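Local coordinates for T-lymphoma invasion and metastasis-inducing protein 1 (Homo sapiens, PDB 4K2P) that probably activates the small GTPase Rac1 as a guanine nucleotide exchange factor, its PH-CC-Ex region serving phosphoinositide binding and protein-protein interactions, at residues Lys17-His22 with Leu228-Val233; Arg219-Ala224 with Ser234-Leu239. The protein carries 5 engineered substitutions. All coordinates share one frame; numbering follows the deposited sequence.

How the contacts relate
Setting out from the N terminus, the chain lays down strand 10-23 of the PH-type sheet early and meets its partner in contact 1 only after 205 intervening residues, at the loop between helices 219-228 and 233-241. That long closure joins the PH sheet to the CC-Ex region. Contact 2 is local by comparison: nine residues separate its segments, and it folds the same two helices against each other. Because 219-224 precedes 228-233 and 234-239 follows it, the two contacts cross along the chain. They also touch in space, their centres 10 Å apart: Ser-235 OG probably hydrogen-bonds Ile-230 O, and Leu-20 packs on helix 233-241.

Contact 1 (Lys17-His22 with Leu228-Val233); sequences KNFLVH and LGIFSV
Leu-20 and Leu-228 mark the closest backbone approach, their CA atoms 8.4 Å apart, a distance that leaves the meeting of strand 17-22 and loop 228-233 entirely to side chains. Each backbone has an irregularity here. On the strand, Phe-19 and Leu-20 together face Ala-98 in a classic beta bulge, and both of these consecutive residues send their side chains to the loop. On the other side, Gly-229 has a positive phi of 83° and is the C-prime residue of a Schellman motif, which ends helix 219-228 and leads the chain on to Ile-230.

Two close apolar contacts and a looser third follow. Phe-19, with CG anti to its own nitrogen (chi1 -174°), extends its ring so that the far corner, CZ, lies 4.0 Å from Ile-230 CG1; the isoleucine carbon sits at the ring edge, near its plane. Next to this, Leu-20 and Leu-228 cross at about a right angle and meet methyl to methyl, CD2 of Leu-20 lying 4.0 Å from CD2 of Leu-228. That same Leu-20 CD2 also approaches Ile-230 CG2, more loosely, at 4.4 Å, which links the two pairs into one small patch.

The patch is part of a wider junction between the PH sheet and the CC-Ex region. Leu-20 also packs on Val-28 of strand 27-30, on Ala-98 of strand 98-102, and on Ser-235 and Ala-238 of helix 233-241, while Leu-228 reaches Val-28 and Leu-239. Ser-232 supplies the N-cap of that helix.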
loop_
_atom_site.group_PDB
_atom_site.type_symbol
_atom_site.label_atom_id
_atom_site.label_comp_id
_atom_site.label_asym_id
_atom_site.label_seq_id
_atom_site.Cartn_x
_atom_site.Cartn_y
_atom_site.Cartn_z
ATOM N N LYS A 17 3.713 15.760 2.607
ATOM C CA LYS A 17 2.513 16.299 1.997
ATOM C C LYS A 17 1.428 15.225 2.017
ATOM O O LYS A 17 1.665 14.130 1.533
ATOM C CB LYS A 17 2.847 16.721 0.571
ATOM C CG LYS A 17 1.777 17.401 -0.208
ATOM C CD LYS A 17 2.390 17.863 -1.509
ATOM C CE LYS A 17 1.403 18.568 -2.381
ATOM N NZ LYS A 17 2.085 19.595 -3.211
ATOM N N ASN A 18 0.254 15.508 2.571
ATOM C CA ASN A 18 -0.862 14.564 2.445
ATOM C C ASN A 18 -1.275 14.416 0.985
ATOM O O ASN A 18 -1.319 15.394 0.251
ATOM C CB ASN A 18 -2.051 15.001 3.289
ATOM C CG ASN A 18 -1.738 15.006 4.770
ATOM O OD1 ASN A 18 -0.874 14.271 5.232
ATOM N ND2 ASN A 18 -2.466 15.811 5.522
ATOM N N PHE A 19 -1.577 13.191 0.574
ATOM C CA PHE A 19 -1.770 12.876 -0.836
ATOM C C PHE A 19 -3.178 12.334 -1.137
ATOM O O PHE A 19 -3.897 12.891 -1.968
ATOM C CB PHE A 19 -0.701 11.879 -1.280
ATOM C CG PHE A 19 -0.714 11.592 -2.750
ATOM C CD1 PHE A 19 -0.779 12.626 -3.669
ATOM C CD2 PHE A 19 -0.632 10.293 -3.217
ATOM C CE1 PHE A 19 -0.791 12.369 -5.023
ATOM C CE2 PHE A 19 -0.638 10.029 -4.566
ATOM C CZ PHE A 19 -0.717 11.067 -5.473
ATOM N N LEU A 20 -3.551 11.243 -0.475
ATOM C CA LEU A 20 -4.905 10.691 -0.556
ATOM C C LEU A 20 -5.460 10.586 0.860
ATOM O O LEU A 20 -4.700 10.422 1.812
ATOM C CB LEU A 20 -4.909 9.326 -1.241
ATOM C CG LEU A 20 -4.333 9.315 -2.654
ATOM C CD1 LEU A 20 -4.121 7.909 -3.160
ATOM C CD2 LEU A 20 -5.252 10.091 -3.600
ATOM N N VAL A 21 -6.781 10.683 0.987
ATOM C CA VAL A 21 -7.452 10.703 2.281
ATOM C C VAL A 21 -8.684 9.804 2.257
ATOM O O VAL A 21 -9.509 9.891 1.338
ATOM C CB VAL A 21 -7.894 12.125 2.683
ATOM C CG1 VAL A 21 -8.645 12.096 4.004
ATOM C CG2 VAL A 21 -6.696 13.039 2.811
ATOM N N HIS A 22 -8.813 8.943 3.264
ATOM C CA HIS A 22 -9.965 8.056 3.355
ATOM C C HIS A 22 -11.118 8.786 4.039
ATOM O O HIS A 22 -10.940 9.498 5.022
ATOM C CB HIS A 22 -9.604 6.748 4.085
ATOM C CG HIS A 22 -9.555 6.855 5.580
ATOM N ND1 HIS A 22 -8.837 7.827 6.242
ATOM C CD2 HIS A 22 -10.111 6.080 6.543
ATOM C CE1 HIS A 22 -8.968 7.659 7.546
ATOM N NE2 HIS A 22 -9.735 6.603 7.755
ATOM N N LEU A 228 -9.596 10.342 -9.001
ATOM C CA LEU A 228 -8.547 10.821 -8.110
ATOM C C LEU A 228 -7.468 11.633 -8.823
ATOM O O LEU A 228 -6.761 12.414 -8.189
ATOM C CB LEU A 228 -7.876 9.643 -7.404
ATOM C CG LEU A 228 -8.665 8.908 -6.335
ATOM C CD1 LEU A 228 -7.872 7.701 -5.888
ATOM C CD2 LEU A 228 -8.963 9.831 -5.172
ATOM N N GLY A 229 -7.337 11.449 -10.132
ATOM C CA GLY A 229 -6.313 12.151 -10.882
ATOM C C GLY A 229 -4.956 11.474 -10.812
ATOM O O GLY A 229 -3.935 12.110 -11.063
ATOM N N ILE A 230 -4.932 10.198 -10.438
ATOM C CA ILE A 230 -3.671 9.477 -10.314
ATOM C C ILE A 230 -3.862 7.972 -10.552
ATOM O O ILE A 230 -4.714 7.345 -9.943
ATOM C CB ILE A 230 -3.027 9.734 -8.911
ATOM C CG1 ILE A 230 -1.750 8.915 -8.712
ATOM C CG2 ILE A 230 -4.028 9.481 -7.787
ATOM C CD1 ILE A 230 -0.646 9.270 -9.676
ATOM N N PHE A 231 -3.072 7.427 -11.474
ATOM C CA PHE A 231 -3.000 5.995 -11.743
ATOM C C PHE A 231 -1.633 5.509 -11.324
ATOM O O PHE A 231 -0.650 5.712 -12.032
ATOM C CB PHE A 231 -3.211 5.677 -13.227
ATOM C CG PHE A 231 -4.574 6.013 -13.741
ATOM C CD1 PHE A 231 -4.911 7.319 -14.054
ATOM C CD2 PHE A 231 -5.517 5.016 -13.929
ATOM C CE1 PHE A 231 -6.172 7.626 -14.542
ATOM C CE2 PHE A 231 -6.778 5.316 -14.416
ATOM C CZ PHE A 231 -7.108 6.619 -14.717
ATOM N N SER A 232 -1.579 4.846 -10.180
ATOM C CA SER A 232 -0.323 4.370 -9.633
ATOM C C SER A 232 -0.602 3.241 -8.659
ATOM O O SER A 232 -1.742 3.017 -8.265
ATOM C CB SER A 232 0.411 5.498 -8.921
ATOM O OG SER A 232 -0.296 5.833 -7.735
ATOM N N VAL A 233 0.443 2.523 -8.280
ATOM C CA VAL A 233 0.330 1.504 -7.254
ATOM C C VAL A 233 -0.246 2.114 -5.986
ATOM O O VAL A 233 -1.030 1.479 -5.306
ATOM C CB VAL A 233 1.693 0.853 -6.963
ATOM C CG1 VAL A 233 1.612 -0.075 -5.750
ATOM C CG2 VAL A 233 2.155 0.075 -8.183
#

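Contact 2 (Arg219-Ala224 with Ser234-Leu239); sequences RPTKVA and SSFHAL
Thr-221 and Ala-224, three residues apart on one helix, present their side chains to Phe-236 and Leu-239, spaced likewise on the next. The axes of the segments 219-224 and 234-239 approach to 10.3 Å, with 114° between their N-to-C directions.

Van der Waals packing centres on Leu-239, whose isobutyl group fits against Thr-221 and Ala-224 at once. Its CD2 lies 3.9 Å from Ala-224 CB, while CD1 touches the same CB and rests 3.9 Å from the carbonyl O of Thr-221; the methyl CG2 of Thr-221 is 4.1 Å from that CD1.

The aromatic contact belongs to Phe-236. Thr-221 holds CG2 anti to its backbone nitrogen, which brings the methyl to the ring, 3.9 Å from Phe-236 CD1 and equally near CE1, so that it meets one ring bond.

Polar interactions lead elsewhere: the hydroxyl OG1 of Thr-221 hydrogen-bonds Glu-186 of helix 168-203 and also Ser-218. One threonine thus gives its methyl to the helix pair and its oxygen to the long helix, against which Phe-236 also packs through Met-190.

Two short consecutive helices, joined by a brief loop and packed crosswise through a threonine and an alanine on one and a phenylalanine and a leucine on the other, form this helical corner of the CC-Ex region.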
loop_
_atom_site.group_PDB
_atom_site.type_symbol
_atom_site.label_atom_id
_atom_site.label_comp_id
_atom_site.label_asym_id
_atom_site.label_seq_id
_atom_site.Cartn_x
_atom_site.Cartn_y
_atom_site.Cartn_z
ATOM N N ARG A 219 -12.229 -2.409 -14.149
ATOM C CA ARG A 219 -12.762 -1.197 -14.754
ATOM C C ARG A 219 -13.277 -0.215 -13.703
ATOM O O ARG A 219 -12.937 0.962 -13.768
ATOM C CB ARG A 219 -13.857 -1.522 -15.776
ATOM C CG ARG A 219 -14.389 -0.289 -16.488
ATOM C CD ARG A 219 -15.468 -0.629 -17.489
ATOM N NE ARG A 219 -16.160 0.573 -17.959
ATOM C CZ ARG A 219 -16.092 1.070 -19.189
ATOM N NH1 ARG A 219 -15.328 0.507 -20.102
ATOM N NH2 ARG A 219 -16.777 2.160 -19.501
ATOM N N PRO A 220 -14.062 -0.686 -12.717
ATOM C CA PRO A 220 -14.527 0.279 -11.710
ATOM C C PRO A 220 -13.386 0.944 -10.945
ATOM O O PRO A 220 -13.478 2.125 -10.603
ATOM C CB PRO A 220 -15.372 -0.573 -10.758
ATOM C CG PRO A 220 -15.749 -1.782 -11.526
ATOM C CD PRO A 220 -14.710 -2.003 -12.574
ATOM N N THR A 221 -12.313 0.203 -10.698
ATOM C CA THR A 221 -11.181 0.749 -9.970
ATOM C C THR A 221 -10.431 1.770 -10.838
ATOM O O THR A 221 -9.945 2.785 -10.337
ATOM C CB THR A 221 -10.233 -0.374 -9.506
ATOM O OG1 THR A 221 -10.941 -1.256 -8.625
ATOM C CG2 THR A 221 -9.040 0.196 -8.761
ATOM N N LYS A 222 -10.349 1.517 -12.138
ATOM C CA LYS A 222 -9.702 2.466 -13.036
ATOM C C LYS A 222 -10.503 3.763 -13.108
ATOM O O LYS A 222 -9.930 4.849 -13.131
ATOM C CB LYS A 222 -9.519 1.869 -14.428
ATOM C CG LYS A 222 -8.328 0.942 -14.533
ATOM C CD LYS A 222 -8.272 0.271 -15.896
ATOM C CE LYS A 222 -6.964 -0.479 -16.085
ATOM N NZ LYS A 222 -7.068 -1.482 -17.173
ATOM N N VAL A 223 -11.827 3.640 -13.136
ATOM C CA VAL A 223 -12.705 4.802 -13.126
ATOM C C VAL A 223 -12.425 5.617 -11.867
ATOM O O VAL A 223 -12.309 6.838 -11.931
ATOM C CB VAL A 223 -14.201 4.390 -13.198
ATOM C CG1 VAL A 223 -15.119 5.568 -12.911
ATOM C CG2 VAL A 223 -14.526 3.809 -14.570
ATOM N N ALA A 224 -12.263 4.941 -10.730
ATOM C CA ALA A 224 -12.017 5.634 -9.460
ATOM C C ALA A 224 -10.655 6.332 -9.451
ATOM O O ALA A 224 -10.517 7.445 -8.939
ATOM C CB ALA A 224 -12.117 4.665 -8.308
ATOM N N SER A 234 0.129 3.352 -5.678
ATOM C CA SER A 234 -0.307 3.984 -4.434
ATOM C C SER A 234 -1.809 4.271 -4.396
ATOM O O SER A 234 -2.444 4.092 -3.358
ATOM C CB SER A 234 0.465 5.283 -4.196
ATOM O OG SER A 234 1.838 5.011 -3.997
ATOM N N SER A 235 -2.375 4.740 -5.504
ATOM C CA SER A 235 -3.805 5.025 -5.549
ATOM C C SER A 235 -4.618 3.726 -5.641
ATOM O O SER A 235 -5.711 3.628 -5.096
ATOM C CB SER A 235 -4.127 5.949 -6.725
ATOM O OG SER A 235 -3.821 5.331 -7.959
ATOM N N PHE A 236 -4.063 2.741 -6.336
ATOM C CA PHE A 236 -4.668 1.421 -6.460
ATOM C C PHE A 236 -4.785 0.829 -5.064
ATOM O O PHE A 236 -5.847 0.369 -4.656
ATOM C CB PHE A 236 -3.804 0.546 -7.377
ATOM C CG PHE A 236 -4.406 -0.788 -7.737
ATOM C CD1 PHE A 236 -5.699 -1.133 -7.372
ATOM C CD2 PHE A 236 -3.660 -1.700 -8.459
ATOM C CE1 PHE A 236 -6.230 -2.367 -7.720
ATOM C CE2 PHE A 236 -4.190 -2.931 -8.814
ATOM C CZ PHE A 236 -5.474 -3.265 -8.438
ATOM N N HIS A 237 -3.685 0.891 -4.319
ATOM C CA HIS A 237 -3.644 0.367 -2.965
ATOM C C HIS A 237 -4.626 1.107 -2.085
ATOM O O HIS A 237 -5.330 0.487 -1.313
ATOM C CB HIS A 237 -2.249 0.459 -2.352
ATOM C CG HIS A 237 -2.173 -0.149 -0.987
ATOM N ND1 HIS A 237 -1.341 0.321 0.005
ATOM C CD2 HIS A 237 -2.849 -1.189 -0.445
ATOM C CE1 HIS A 237 -1.501 -0.404 1.096
ATOM N NE2 HIS A 237 -2.414 -1.324 0.849
ATOM N N ALA A 238 -4.666 2.435 -2.190
ATOM C CA ALA A 238 -5.550 3.224 -1.336
ATOM C C ALA A 238 -7.012 2.825 -1.554
ATOM O O ALA A 238 -7.783 2.715 -0.604
ATOM C CB ALA A 238 -5.363 4.714 -1.593
ATOM N N LEU A 239 -7.381 2.613 -2.811
ATOM C CA LEU A 239 -8.750 2.261 -3.162
ATOM C C LEU A 239 -9.111 0.882 -2.618
ATOM O O LEU A 239 -10.190 0.682 -2.067
ATOM C CB LEU A 239 -8.923 2.318 -4.680
ATOM C CG LEU A 239 -8.898 3.731 -5.256
ATOM C CD1 LEU A 239 -8.640 3.705 -6.750
ATOM C CD2 LEU A 239 -10.206 4.445 -4.953
#